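Local atomic coordinates of lipase-esterase related protein (Clostridium acetobutylicum, PDB entry 3E0X), a protein that is of unknown function but probably hydrolyses esters or related bonds, as an alpha/beta hydrolase of the lipase-esterase kind. Residues A[23-27]-A[167-172]; A[26-31]-A[157-162]; A[31-35]-A[153-157]; A[47-52]-A[66-70]; A[89-93]-A[227-231]. One frame throughout, in Å; residues are numbered along the deposited sequence.

Contact 1: residues A[23-27]-A[167-172]. With OXE (ortho-xylene), chain C.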
# COMPACT_ATOMS: atom_id res chain seq x y z
N HIS A 23 4.01 0.77 1.57
CA HIS A 23 3.81 -0.67 1.71
C HIS A 23 2.63 -0.98 2.65
O HIS A 23 1.95 -0.07 3.15
CB HIS A 23 5.09 -1.31 2.24
CG HIS A 23 5.38 -0.93 3.65
ND1 HIS A 23 6.30 0.02 4.03
CD2 HIS A 23 4.82 -1.39 4.80
CE1 HIS A 23 6.32 0.11 5.35
NE2 HIS A 23 5.41 -0.71 5.84
N GLY A 24 2.44 -2.26 2.91
CA GLY A 24 1.26 -2.72 3.64
C GLY A 24 1.56 -3.39 4.97
O GLY A 24 2.63 -3.20 5.58
N SER A 25 0.58 -4.16 5.42
CA SER A 25 0.60 -4.76 6.74
C SER A 25 1.76 -5.71 6.90
O SER A 25 1.96 -6.60 6.05
CB SER A 25 -0.68 -5.56 6.93
OG SER A 25 -1.78 -4.70 6.75
N GLY A 26 2.53 -5.52 7.96
CA GLY A 26 3.54 -6.52 8.33
C GLY A 26 4.71 -6.60 7.36
O GLY A 26 5.51 -7.55 7.41
N CYS A 27 4.81 -5.65 6.43
CA CYS A 27 5.96 -5.65 5.53
C CYS A 27 6.68 -4.32 5.56
O CYS A 27 6.59 -3.62 6.53
CB CYS A 27 5.62 -6.17 4.14
SG CYS A 27 4.31 -5.33 3.31
N ILE A 167 4.13 -6.97 14.71
CA ILE A 167 3.91 -5.92 13.72
C ILE A 167 2.72 -6.28 12.80
O ILE A 167 1.81 -5.45 12.60
CB ILE A 167 5.17 -5.61 12.90
CG1 ILE A 167 6.28 -5.12 13.85
CG2 ILE A 167 4.87 -4.58 11.78
CD1 ILE A 167 7.60 -4.95 13.18
N MSE A 168 2.72 -7.49 12.23
CA MSE A 168 1.57 -7.93 11.42
C MSE A 168 0.25 -7.87 12.24
O MSE A 168 -0.81 -7.45 11.73
CB MSE A 168 1.83 -9.35 10.89
CG MSE A 168 0.69 -9.86 10.04
SE MSE A 168 0.51 -8.89 8.34
CE MSE A 168 1.88 -9.90 7.36
N ILE A 169 0.31 -8.29 13.49
CA ILE A 169 -0.88 -8.25 14.33
C ILE A 169 -1.40 -6.79 14.49
O ILE A 169 -2.58 -6.50 14.29
CB ILE A 169 -0.62 -8.95 15.69
CG1 ILE A 169 -0.45 -10.46 15.46
CG2 ILE A 169 -1.74 -8.68 16.69
CD1 ILE A 169 0.11 -11.20 16.65
N ASN A 170 -0.49 -5.87 14.81
CA ASN A 170 -0.83 -4.45 14.93
C ASN A 170 -1.49 -3.95 13.66
O ASN A 170 -2.52 -3.27 13.71
CB ASN A 170 0.45 -3.67 15.15
CG ASN A 170 0.21 -2.16 15.24
OD1 ASN A 170 -0.09 -1.64 16.31
ND2 ASN A 170 0.35 -1.46 14.11
N ASP A 171 -0.88 -4.27 12.53
CA ASP A 171 -1.34 -3.74 11.26
C ASP A 171 -2.69 -4.33 10.84
O ASP A 171 -3.53 -3.61 10.30
CB ASP A 171 -0.29 -3.96 10.18
CG ASP A 171 0.95 -3.09 10.38
OD1 ASP A 171 0.92 -2.15 11.20
OD2 ASP A 171 1.96 -3.35 9.67
N LEU A 172 -2.91 -5.63 11.08
CA LEU A 172 -4.21 -6.23 10.73
C LEU A 172 -5.34 -5.69 11.60
O LEU A 172 -6.46 -5.50 11.12
CB LEU A 172 -4.16 -7.76 10.79
CG LEU A 172 -3.34 -8.42 9.68
CD1 LEU A 172 -3.10 -9.89 9.96
CD2 LEU A 172 -3.97 -8.20 8.30
C1 OXE C . -0.45 -8.46 3.69
C2 OXE C . 0.89 -7.98 3.27
C3 OXE C . 1.93 -8.89 3.10
C4 OXE C . 1.68 -10.25 3.31
C5 OXE C . 0.42 -10.71 3.72
C6 OXE C . -0.66 -9.83 3.90
C1' OXE C . -1.57 -7.46 3.85
C2' OXE C . 1.11 -6.52 3.06
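The flat carboxylate of D171 takes G26 on OD2: the backbone N of G26 comes at 2.8 Å on the lone pair turned away from OD1, with an N-H...O angle of 168°. On the other oxygen, ND2 of N170 reaches OD1 at 3.0 Å, also on the anti side but 29° out of the carboxylate plane. H52 NE2 bonds to OD2 and Y66 OH to OD1 as well, so two donors on each oxygen fix the rotation of the group. Behind it, CB of D171 rests 3.6 Å from CB of S25.

G26 is the third residue of a type II turn, G24 to C27, in the loop after strand 18-22. In alpha/beta hydrolases this loop commonly supplies part of the oxyanion hole, and the bond from S25 N to S92 OG is consistent with such a place.

M168, a selenomethionine, leaves helix 165-177 with CG opposite its backbone N (chi1 -179°) and then bends twice. That curl lays SE 3.5 Å from O of S25 and brings CE to 3.9 Å from CA of G26. Across the turn, SG of C27 lies 3.4 Å from the methyl C2' of the bound ortho-xylene.

Contact 2: residues A[26-31]-A[157-162]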
# COMPACT_ATOMS: atom_id res chain seq x y z
N GLY A 26 2.53 -5.52 7.96
CA GLY A 26 3.54 -6.52 8.33
C GLY A 26 4.71 -6.60 7.36
O GLY A 26 5.51 -7.55 7.41
N CYS A 27 4.81 -5.65 6.43
CA CYS A 27 5.96 -5.65 5.53
C CYS A 27 6.68 -4.32 5.56
O CYS A 27 6.59 -3.62 6.53
CB CYS A 27 5.62 -6.17 4.14
SG CYS A 27 4.31 -5.33 3.31
N ASN A 28 7.45 -4.04 4.52
CA ASN A 28 8.28 -2.85 4.47
C ASN A 28 8.52 -2.51 3.00
O ASN A 28 7.93 -3.13 2.12
CB ASN A 28 9.59 -3.12 5.20
CG ASN A 28 10.19 -4.45 4.82
OD1 ASN A 28 10.52 -4.68 3.66
ND2 ASN A 28 10.30 -5.34 5.80
N LEU A 29 9.37 -1.52 2.72
CA LEU A 29 9.51 -1.08 1.32
C LEU A 29 10.07 -2.17 0.41
O LEU A 29 9.95 -2.08 -0.81
CB LEU A 29 10.40 0.19 1.24
CG LEU A 29 11.84 0.06 1.71
CD1 LEU A 29 12.76 -0.51 0.62
CD2 LEU A 29 12.40 1.42 2.16
N LYS A 30 10.69 -3.20 0.99
CA LYS A 30 11.28 -4.31 0.23
C LYS A 30 10.25 -5.05 -0.63
O LYS A 30 10.60 -5.71 -1.61
CB LYS A 30 11.98 -5.29 1.18
CG LYS A 30 13.17 -4.69 1.97
CD LYS A 30 13.75 -5.65 3.03
CE LYS A 30 12.71 -6.10 4.08
NZ LYS A 30 13.13 -7.20 5.04
N ILE A 31 8.97 -4.95 -0.25
CA ILE A 31 7.92 -5.68 -0.93
C ILE A 31 7.72 -5.19 -2.37
O ILE A 31 7.15 -5.91 -3.20
CB ILE A 31 6.57 -5.62 -0.13
CG1 ILE A 31 5.63 -6.78 -0.53
CG2 ILE A 31 5.88 -4.22 -0.28
CD1 ILE A 31 6.14 -8.16 -0.18
N TYR A 157 9.97 -12.86 -1.72
CA TYR A 157 9.36 -11.68 -1.13
C TYR A 157 8.58 -11.95 0.14
O TYR A 157 8.47 -11.07 1.01
CB TYR A 157 8.57 -10.87 -2.15
CG TYR A 157 9.51 -10.17 -3.10
CD1 TYR A 157 10.08 -8.94 -2.76
CD2 TYR A 157 9.89 -10.77 -4.31
CE1 TYR A 157 10.98 -8.30 -3.63
CE2 TYR A 157 10.79 -10.14 -5.17
CZ TYR A 157 11.33 -8.90 -4.83
OH TYR A 157 12.21 -8.27 -5.70
N PHE A 158 8.06 -13.17 0.28
CA PHE A 158 7.45 -13.53 1.54
C PHE A 158 8.45 -13.43 2.69
O PHE A 158 8.09 -13.06 3.81
CB PHE A 158 6.78 -14.91 1.47
CG PHE A 158 5.75 -15.14 2.55
CD1 PHE A 158 4.56 -14.42 2.55
CD2 PHE A 158 5.96 -16.07 3.54
CE1 PHE A 158 3.59 -14.62 3.55
CE2 PHE A 158 5.02 -16.28 4.54
CZ PHE A 158 3.82 -15.57 4.54
N GLU A 159 9.72 -13.74 2.41
CA GLU A 159 10.77 -13.68 3.44
C GLU A 159 11.14 -12.24 3.82
O GLU A 159 11.79 -12.03 4.84
CB GLU A 159 12.02 -14.49 3.02
CG GLU A 159 13.40 -14.02 3.55
CD GLU A 159 13.76 -14.49 4.97
OE1 GLU A 159 13.29 -15.58 5.39
OE2 GLU A 159 14.53 -13.78 5.65
N THR A 160 10.71 -11.26 3.02
CA THR A 160 10.97 -9.86 3.38
C THR A 160 10.00 -9.28 4.42
O THR A 160 10.20 -8.15 4.93
CB THR A 160 10.98 -8.89 2.16
OG1 THR A 160 9.64 -8.67 1.69
CG2 THR A 160 11.86 -9.41 1.04
N LEU A 161 8.95 -10.05 4.74
CA LEU A 161 7.97 -9.60 5.71
C LEU A 161 8.67 -9.44 7.06
O LEU A 161 9.67 -10.12 7.35
CB LEU A 161 6.83 -10.59 5.86
CG LEU A 161 5.61 -10.32 4.98
CD1 LEU A 161 5.89 -10.09 3.50
CD2 LEU A 161 4.58 -11.45 5.18
N GLU A 162 8.16 -8.53 7.89
CA GLU A 162 8.72 -8.30 9.21
C GLU A 162 8.76 -9.58 10.03
O GLU A 162 7.82 -10.37 10.00
CB GLU A 162 7.86 -7.26 9.93
CG GLU A 162 7.92 -5.87 9.29
CD GLU A 162 9.27 -5.20 9.45
OE1 GLU A 162 9.88 -5.30 10.54
OE2 GLU A 162 9.75 -4.60 8.48
O HOH W 1 5.29 -9.98 9.04
O HOH W 2 8.53 -6.49 2.97
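The carbonyl oxygen of T160 is gripped by two side chains of the facing loop. ND2 of N28 comes to it almost head-on at 2.9 Å (C=O...N 170°), whereas NZ of K30 arrives from the flank, 3.1 Å from the same O. N28 and K30 are each modelled in two conformers, and these bonds belong to the one described. The amide of N28 also gives a nearly straight bond (172°) from ND2 to OE2 of E162, 2.8 Å long. It meets that oxygen from above the carboxylate plane, the two flat groups being almost perpendicular, and G53 N is a further partner of OE2.

With CG held between its backbone N and carbonyl carbon (chi1 46°), N28 also turns OD1 back to accept the N of K30, forming an Asx turn just as the 3-10 turn begins. This loop follows strand 18-22 of the alpha/beta hydrolase sheet. The opposite segment leaves helix 152-158 in the helical insertion between strands 109-115 and 191-196, the usual place of the cap in this fold.

Main chains join where E162 N bonds to O of G26 at 2.9 Å, and a water bridges G26 O to E162 O. Deeper in, CD1 of I31 touches both CB of Y157 (4.1 Å) and CD1 of L161 (4.2 Å). L161 and C27 both line the ortho-xylene pocket.

Contact 3: residues A[31-35]-A[153-157]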
# COMPACT_ATOMS: atom_id res chain seq x y z
N ILE A 31 8.97 -4.95 -0.25
CA ILE A 31 7.92 -5.68 -0.93
C ILE A 31 7.72 -5.19 -2.37
O ILE A 31 7.15 -5.91 -3.20
CB ILE A 31 6.57 -5.62 -0.13
CG1 ILE A 31 5.63 -6.78 -0.53
CG2 ILE A 31 5.88 -4.22 -0.28
CD1 ILE A 31 6.14 -8.16 -0.18
N PHE A 32 8.20 -3.96 -2.63
CA PHE A 32 8.10 -3.35 -3.97
C PHE A 32 9.27 -3.69 -4.89
O PHE A 32 9.39 -3.11 -5.96
CB PHE A 32 7.96 -1.83 -3.81
CG PHE A 32 6.62 -1.40 -3.26
CD1 PHE A 32 5.46 -1.57 -4.01
CD2 PHE A 32 6.54 -0.80 -2.00
CE1 PHE A 32 4.22 -1.13 -3.51
CE2 PHE A 32 5.31 -0.34 -1.52
CZ PHE A 32 4.14 -0.54 -2.27
N GLY A 33 10.11 -4.64 -4.49
CA GLY A 33 11.35 -4.93 -5.21
C GLY A 33 11.17 -5.32 -6.66
O GLY A 33 12.03 -5.03 -7.49
N GLU A 34 10.09 -6.04 -6.97
CA GLU A 34 9.83 -6.36 -8.37
C GLU A 34 9.18 -5.22 -9.11
O GLU A 34 9.55 -4.92 -10.22
CB GLU A 34 8.98 -7.62 -8.50
CG GLU A 34 9.69 -8.88 -8.10
CD GLU A 34 11.04 -9.09 -8.81
OE1 GLU A 34 11.05 -9.22 -10.05
OE2 GLU A 34 12.07 -9.14 -8.11
N LEU A 35 8.21 -4.55 -8.46
CA LEU A 35 7.44 -3.52 -9.12
C LEU A 35 8.35 -2.36 -9.52
O LEU A 35 8.21 -1.79 -10.61
CB LEU A 35 6.32 -3.05 -8.20
CG LEU A 35 5.34 -2.06 -8.81
CD1 LEU A 35 4.62 -2.70 -9.98
CD2 LEU A 35 4.36 -1.55 -7.79
N LEU A 153 9.61 -16.04 -6.97
CA LEU A 153 9.51 -14.63 -6.56
C LEU A 153 8.73 -14.51 -5.26
O LEU A 153 9.09 -13.74 -4.37
CB LEU A 153 8.81 -13.79 -7.65
CG LEU A 153 9.56 -13.68 -8.99
CD1 LEU A 153 8.66 -13.10 -10.05
CD2 LEU A 153 10.82 -12.86 -8.82
N SER A 154 7.67 -15.30 -5.16
CA SER A 154 6.85 -15.27 -3.97
C SER A 154 7.65 -15.75 -2.77
O SER A 154 7.57 -15.16 -1.69
CB SER A 154 5.58 -16.09 -4.17
OG SER A 154 4.76 -15.46 -5.16
N GLU A 155 8.43 -16.81 -2.97
CA GLU A 155 9.22 -17.32 -1.86
C GLU A 155 10.16 -16.24 -1.32
O GLU A 155 10.24 -16.01 -0.12
CB GLU A 155 10.02 -18.54 -2.28
CG GLU A 155 10.80 -19.09 -1.11
CD GLU A 155 11.35 -20.49 -1.35
OE1 GLU A 155 11.34 -20.97 -2.51
OE2 GLU A 155 11.79 -21.10 -0.36
N LYS A 156 10.84 -15.57 -2.23
CA LYS A 156 11.77 -14.50 -1.89
C LYS A 156 11.07 -13.34 -1.16
O LYS A 156 11.54 -12.86 -0.12
CB LYS A 156 12.42 -13.98 -3.19
CG LYS A 156 13.42 -12.88 -3.01
CD LYS A 156 13.83 -12.29 -4.35
CE LYS A 156 14.71 -11.07 -4.14
NZ LYS A 156 15.22 -10.51 -5.42
N TYR A 157 9.97 -12.86 -1.72
CA TYR A 157 9.36 -11.68 -1.13
C TYR A 157 8.58 -11.95 0.14
O TYR A 157 8.47 -11.07 1.01
CB TYR A 157 8.57 -10.87 -2.15
CG TYR A 157 9.51 -10.17 -3.10
CD1 TYR A 157 10.08 -8.94 -2.76
CD2 TYR A 157 9.89 -10.77 -4.31
CE1 TYR A 157 10.98 -8.30 -3.63
CE2 TYR A 157 10.79 -10.14 -5.17
CZ TYR A 157 11.33 -8.90 -4.83
OH TYR A 157 12.21 -8.27 -5.70
O HOH W 3 14.01 -10.91 -7.96
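A short hydrogen bond from OH of Y157 to OE2 of E34, 2.6 Å, ties the helix to the loop. The hydroxyl uses the lone pair of OE2 that points away from OE1, and the carboxylate is turned 65° from the ring plane. The same oxygen takes a water at 2.6 Å, which passes on to NZ of K156, and it forms a salt bridge with K37. With these partners around it, the largely buried carboxylate is probably kept in its charged form. K156 itself stays at a distance, its NZ 4.4 Å from OE2 of E34, too far for a salt bridge; the water joins the two.

CG of E34 lies 3.4 Å from CE2 of Y157, and the bend at chi2 (-53°) turns the carboxylate back to the hydroxyl. CD2 of L153 packs on CD of E34 at 3.8 Å, crossing it about squarely. CA of G33 lies 3.7 Å from CE1 of the tyrosine, Y157, backbone against ring.

Helix 152-158, probably part of the cap, thus docks on the loop following strand 18-22. Helix 229-232 closes in through V231, which touches both L153 and Y157, and A234 at the start of helix 234-242 touches E34.

Contact 4: residues A[47-52]-A[66-70]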
# COMPACT_ATOMS: atom_id res chain seq x y z
N LEU A 47 8.98 4.30 0.88
CA LEU A 47 8.96 4.66 2.30
C LEU A 47 8.91 3.42 3.21
O LEU A 47 8.19 2.48 2.88
CB LEU A 47 7.65 5.44 2.52
CG LEU A 47 7.54 6.54 3.56
CD1 LEU A 47 8.75 7.46 3.48
CD2 LEU A 47 6.23 7.32 3.39
N ASP A 48 9.61 3.44 4.34
CA ASP A 48 9.30 2.48 5.41
C ASP A 48 8.40 3.20 6.42
O ASP A 48 8.76 4.26 6.98
CB ASP A 48 10.57 2.00 6.12
CG ASP A 48 11.26 0.82 5.42
OD1 ASP A 48 10.58 0.02 4.74
OD2 ASP A 48 12.49 0.68 5.60
N LEU A 49 7.22 2.64 6.66
CA LEU A 49 6.34 3.22 7.68
C LEU A 49 6.97 3.05 9.06
O LEU A 49 7.77 2.15 9.28
CB LEU A 49 4.95 2.55 7.66
CG LEU A 49 4.14 2.73 6.37
CD1 LEU A 49 2.90 1.81 6.38
CD2 LEU A 49 3.77 4.21 6.23
N LYS A 50 6.59 3.91 10.00
CA LYS A 50 7.17 3.88 11.34
C LYS A 50 7.05 2.48 11.93
O LYS A 50 6.00 1.84 11.86
CB LYS A 50 6.47 4.93 12.20
CG LYS A 50 7.01 5.13 13.64
CD LYS A 50 6.34 6.42 14.26
CE LYS A 50 6.53 6.54 15.73
NZ LYS A 50 5.42 5.96 16.49
N GLY A 51 8.16 2.02 12.49
CA GLY A 51 8.22 0.70 13.09
C GLY A 51 8.44 -0.47 12.13
O GLY A 51 8.48 -1.62 12.56
N HIS A 52 8.53 -0.17 10.83
CA HIS A 52 8.75 -1.19 9.81
C HIS A 52 10.10 -0.94 9.15
O HIS A 52 10.54 0.23 9.07
CB HIS A 52 7.68 -1.10 8.73
CG HIS A 52 6.27 -1.31 9.24
ND1 HIS A 52 5.61 -0.39 10.04
CD2 HIS A 52 5.39 -2.31 9.02
CE1 HIS A 52 4.39 -0.83 10.30
NE2 HIS A 52 4.22 -1.99 9.69
N TYR A 66 -0.67 6.28 10.59
CA TYR A 66 0.14 6.15 9.38
C TYR A 66 -0.12 7.29 8.39
O TYR A 66 0.83 7.84 7.81
CB TYR A 66 -0.07 4.78 8.71
CG TYR A 66 0.46 3.61 9.49
CD1 TYR A 66 1.83 3.43 9.68
CD2 TYR A 66 -0.41 2.65 9.99
CE1 TYR A 66 2.33 2.33 10.38
CE2 TYR A 66 0.08 1.53 10.69
CZ TYR A 66 1.44 1.38 10.88
OH TYR A 66 1.91 0.28 11.56
N ILE A 67 -1.39 7.67 8.22
CA ILE A 67 -1.75 8.79 7.33
C ILE A 67 -1.03 10.07 7.75
O ILE A 67 -0.40 10.73 6.92
CB ILE A 67 -3.30 8.99 7.29
CG1 ILE A 67 -4.01 7.81 6.59
CG2 ILE A 67 -3.66 10.33 6.67
CD1 ILE A 67 -5.51 7.74 6.89
N ASP A 68 -1.07 10.38 9.05
CA ASP A 68 -0.38 11.57 9.56
C ASP A 68 1.13 11.48 9.33
O ASP A 68 1.77 12.46 8.96
CB ASP A 68 -0.70 11.77 11.04
CG ASP A 68 -2.14 12.21 11.27
OD1 ASP A 68 -2.82 12.57 10.29
OD2 ASP A 68 -2.59 12.19 12.45
N ASN A 69 1.71 10.30 9.53
CA ASN A 69 3.14 10.14 9.31
C ASN A 69 3.51 10.38 7.85
O ASN A 69 4.54 11.00 7.55
CB ASN A 69 3.64 8.75 9.70
CG ASN A 69 3.52 8.42 11.19
OD1 ASN A 69 3.39 9.29 12.08
ND2 ASN A 69 3.61 7.14 11.45
N VAL A 70 2.72 9.81 6.95
CA VAL A 70 3.01 9.91 5.51
C VAL A 70 2.80 11.34 5.03
O VAL A 70 3.60 11.85 4.24
CB VAL A 70 2.24 8.87 4.68
CG1 VAL A 70 2.46 9.12 3.20
CG2 VAL A 70 2.71 7.46 5.06
O HOH W 4 4.38 5.71 9.39
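Y66 sets its CG opposite its carbonyl carbon (chi1 -68°), which carries the ring off helix 63-76 toward L49 and H52; the imidazole, placed by a similar first torsion, comes to meet it. CE1 of H52 lies 3.0 Å from OH of Y66, with the hydroxyl in the imidazole plane at its edge. The ring planes stand 64° apart and the side chains cross roughly at right angles. Both polar ends are held by a third residue, D171, whose OD2 takes H52 NE2 and whose OD1 takes Y66 OH. On its other nitrogen H52 is steadied by its own turn: ND1 donates to O of K50 at 2.9 Å, from 54° above the carbonyl plane.

That turn, L49 to H52, is of type II, with G51 at its positive-phi position, and G51 and H52 together face S55 in a G1 beta bulge. It follows strand 43-47, and helix 63-76 is the crossover that leads from this strand to the parallel strand 86-91, skipping over strand 18-22 between them.

L49 is the apolar wedge. Its CB lies 3.8 Å from CE1 of Y66, and its CD2 branch reaches CG2 of V70 at 3.6 Å. L47, in the conformer described, adds CD2 on the same CG2 at 3.9 Å. Farther out, CB of K50 passes 3.7 Å from ND2 of N69, while one water accepts from both K50 N (2.9 Å) and N69 ND2 (2.6 Å). The amine of K50 runs off to O of Q58.

Contact 5: residues A[89-93]-A[227-231]. With OXE (ortho-xylene), chain C.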
# COMPACT_ATOMS: atom_id res chain seq x y z
N ILE A 89 1.42 5.43 -4.39
CA ILE A 89 1.17 4.04 -4.72
C ILE A 89 1.10 3.30 -3.39
O ILE A 89 2.14 3.15 -2.75
CB ILE A 89 2.38 3.46 -5.54
CG1 ILE A 89 2.66 4.30 -6.80
CG2 ILE A 89 2.16 1.98 -5.85
CD1 ILE A 89 1.59 4.22 -7.86
N GLY A 90 -0.08 2.86 -2.98
CA GLY A 90 -0.22 2.21 -1.69
C GLY A 90 -0.67 0.77 -1.85
O GLY A 90 -1.65 0.50 -2.55
N TYR A 91 0.03 -0.14 -1.18
CA TYR A 91 -0.31 -1.56 -1.25
C TYR A 91 -0.90 -2.06 0.05
O TYR A 91 -0.38 -1.73 1.11
CB TYR A 91 1.01 -2.32 -1.48
CG TYR A 91 0.97 -3.82 -1.23
CD1 TYR A 91 0.04 -4.65 -1.88
CD2 TYR A 91 1.86 -4.41 -0.33
CE1 TYR A 91 0.02 -6.04 -1.67
CE2 TYR A 91 1.82 -5.80 -0.08
CZ TYR A 91 0.92 -6.61 -0.76
OH TYR A 91 0.90 -7.97 -0.55
N SER A 92 -1.96 -2.88 -0.02
CA SER A 92 -2.50 -3.49 1.19
C SER A 92 -2.97 -2.37 2.15
O SER A 92 -3.71 -1.47 1.72
CB SER A 92 -1.45 -4.49 1.74
OG SER A 92 -1.48 -4.71 3.15
N MSE A 93 -2.57 -2.43 3.41
CA MSE A 93 -2.87 -1.33 4.34
C MSE A 93 -2.47 0.04 3.74
O MSE A 93 -3.16 1.06 3.98
CB MSE A 93 -2.14 -1.53 5.68
CG MSE A 93 -2.48 -0.45 6.72
SE MSE A 93 -1.57 -0.83 8.40
CE MSE A 93 0.25 -0.60 7.75
N HIS A 227 -2.86 -11.92 -3.32
CA HIS A 227 -2.35 -10.72 -2.64
C HIS A 227 -0.90 -10.39 -3.03
O HIS A 227 -0.40 -9.29 -2.72
CB HIS A 227 -2.52 -10.86 -1.12
CG HIS A 227 -2.54 -9.56 -0.40
ND1 HIS A 227 -3.44 -8.56 -0.69
CD2 HIS A 227 -1.81 -9.12 0.65
CE1 HIS A 227 -3.23 -7.53 0.12
NE2 HIS A 227 -2.24 -7.85 0.94
N PHE A 228 -0.24 -11.33 -3.70
CA PHE A 228 1.12 -11.09 -4.21
C PHE A 228 1.11 -10.72 -5.69
O PHE A 228 2.13 -10.84 -6.36
CB PHE A 228 2.04 -12.28 -3.91
CG PHE A 228 2.99 -12.04 -2.75
CD1 PHE A 228 2.69 -11.13 -1.73
CD2 PHE A 228 4.15 -12.80 -2.65
CE1 PHE A 228 3.57 -10.97 -0.65
CE2 PHE A 228 5.04 -12.64 -1.60
CZ PHE A 228 4.75 -11.73 -0.58
N LEU A 229 -0.01 -10.21 -6.18
CA LEU A 229 -0.09 -9.67 -7.54
C LEU A 229 1.10 -8.76 -7.85
O LEU A 229 1.67 -8.85 -8.93
CB LEU A 229 -1.39 -8.88 -7.71
CG LEU A 229 -1.64 -8.19 -9.05
CD1 LEU A 229 -1.79 -9.20 -10.20
CD2 LEU A 229 -2.88 -7.28 -8.96
N LEU A 230 1.48 -7.91 -6.90
CA LEU A 230 2.56 -6.92 -7.14
C LEU A 230 3.95 -7.56 -7.26
O LEU A 230 4.93 -6.86 -7.60
CB LEU A 230 2.60 -5.84 -6.02
CG LEU A 230 3.30 -6.19 -4.69
CD1 LEU A 230 3.42 -4.93 -3.83
CD2 LEU A 230 2.67 -7.34 -3.89
N VAL A 231 4.04 -8.85 -6.89
CA VAL A 231 5.29 -9.60 -6.97
C VAL A 231 5.27 -10.52 -8.19
O VAL A 231 6.21 -10.50 -9.00
CB VAL A 231 5.51 -10.43 -5.68
CG1 VAL A 231 6.54 -11.54 -5.91
CG2 VAL A 231 5.94 -9.52 -4.56
C1 OXE C . -0.45 -8.46 3.69
C2 OXE C . 0.89 -7.98 3.27
C3 OXE C . 1.93 -8.89 3.10
C4 OXE C . 1.68 -10.25 3.31
C5 OXE C . 0.42 -10.71 3.72
C6 OXE C . -0.66 -9.83 3.90
C1' OXE C . -1.57 -7.46 3.85
C2' OXE C . 1.11 -6.52 3.06
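Y91 and L230 form the tight part of this contact. CD1 of L230 sits over the middle of the Y91 ring, 3.8 Å from its centroid and 12° off the normal, a CH-pi contact, while CB of S92 covers the opposite face. L230 reaches this spot with CG between its backbone N and carbonyl carbon (chi1 81°). At the ring's end, OH of Y91 donates to O of H227 at 2.9 Å, from 39° above the carbonyl plane.

The looser side is the pocket, where S92 and H227 meet through little more than CB to NE2 at 3.5 Å. OG of S92 is hydrogen-bonded to S25 N and lies 3.9 Å from NE2 of H227; ortho-xylene lies beside both, its methyl C1' modelled too close to S92 OG to be trusted. S92 sits in a GxSxG sequence with positive phi, as expected of the strained turn of a nucleophile elbow, and H227 ND1 bonds to OE1 of E199. This is consistent with a serine-histidine-acid triad as in related hydrolases.

Strand 86-91 runs within the sheet, bonded to V22 and V113 on its two sides. Beyond the facing segment lies helix 152-158, where F228 touches S154 and V231 touches L153.

How the contacts relate
Contacts 1 and 5 both touch ortho-xylene and meet where S25 N lies 3.1 Å from OG of S92, a probable hydrogen bond between loop 23-27 and the likely nucleophile elbow. Contact 4 backs contact 1 from the far side of D171, whose carboxylate H52 (NE2 to OD2 2.6 Å) and Y66 share with G26, away from the ligand. Contact 2 continues contact 1 along the same loop, sharing G26 and C27, and adds L161 to the pocket. Contact 3 extends contact 2 outward through I31 and Y157; F228 of contact 5 packs against both, with CE1 3.8 Å from CD1 of I31. Contacts 3 and 4 do not touch, their centres about 20 Å apart.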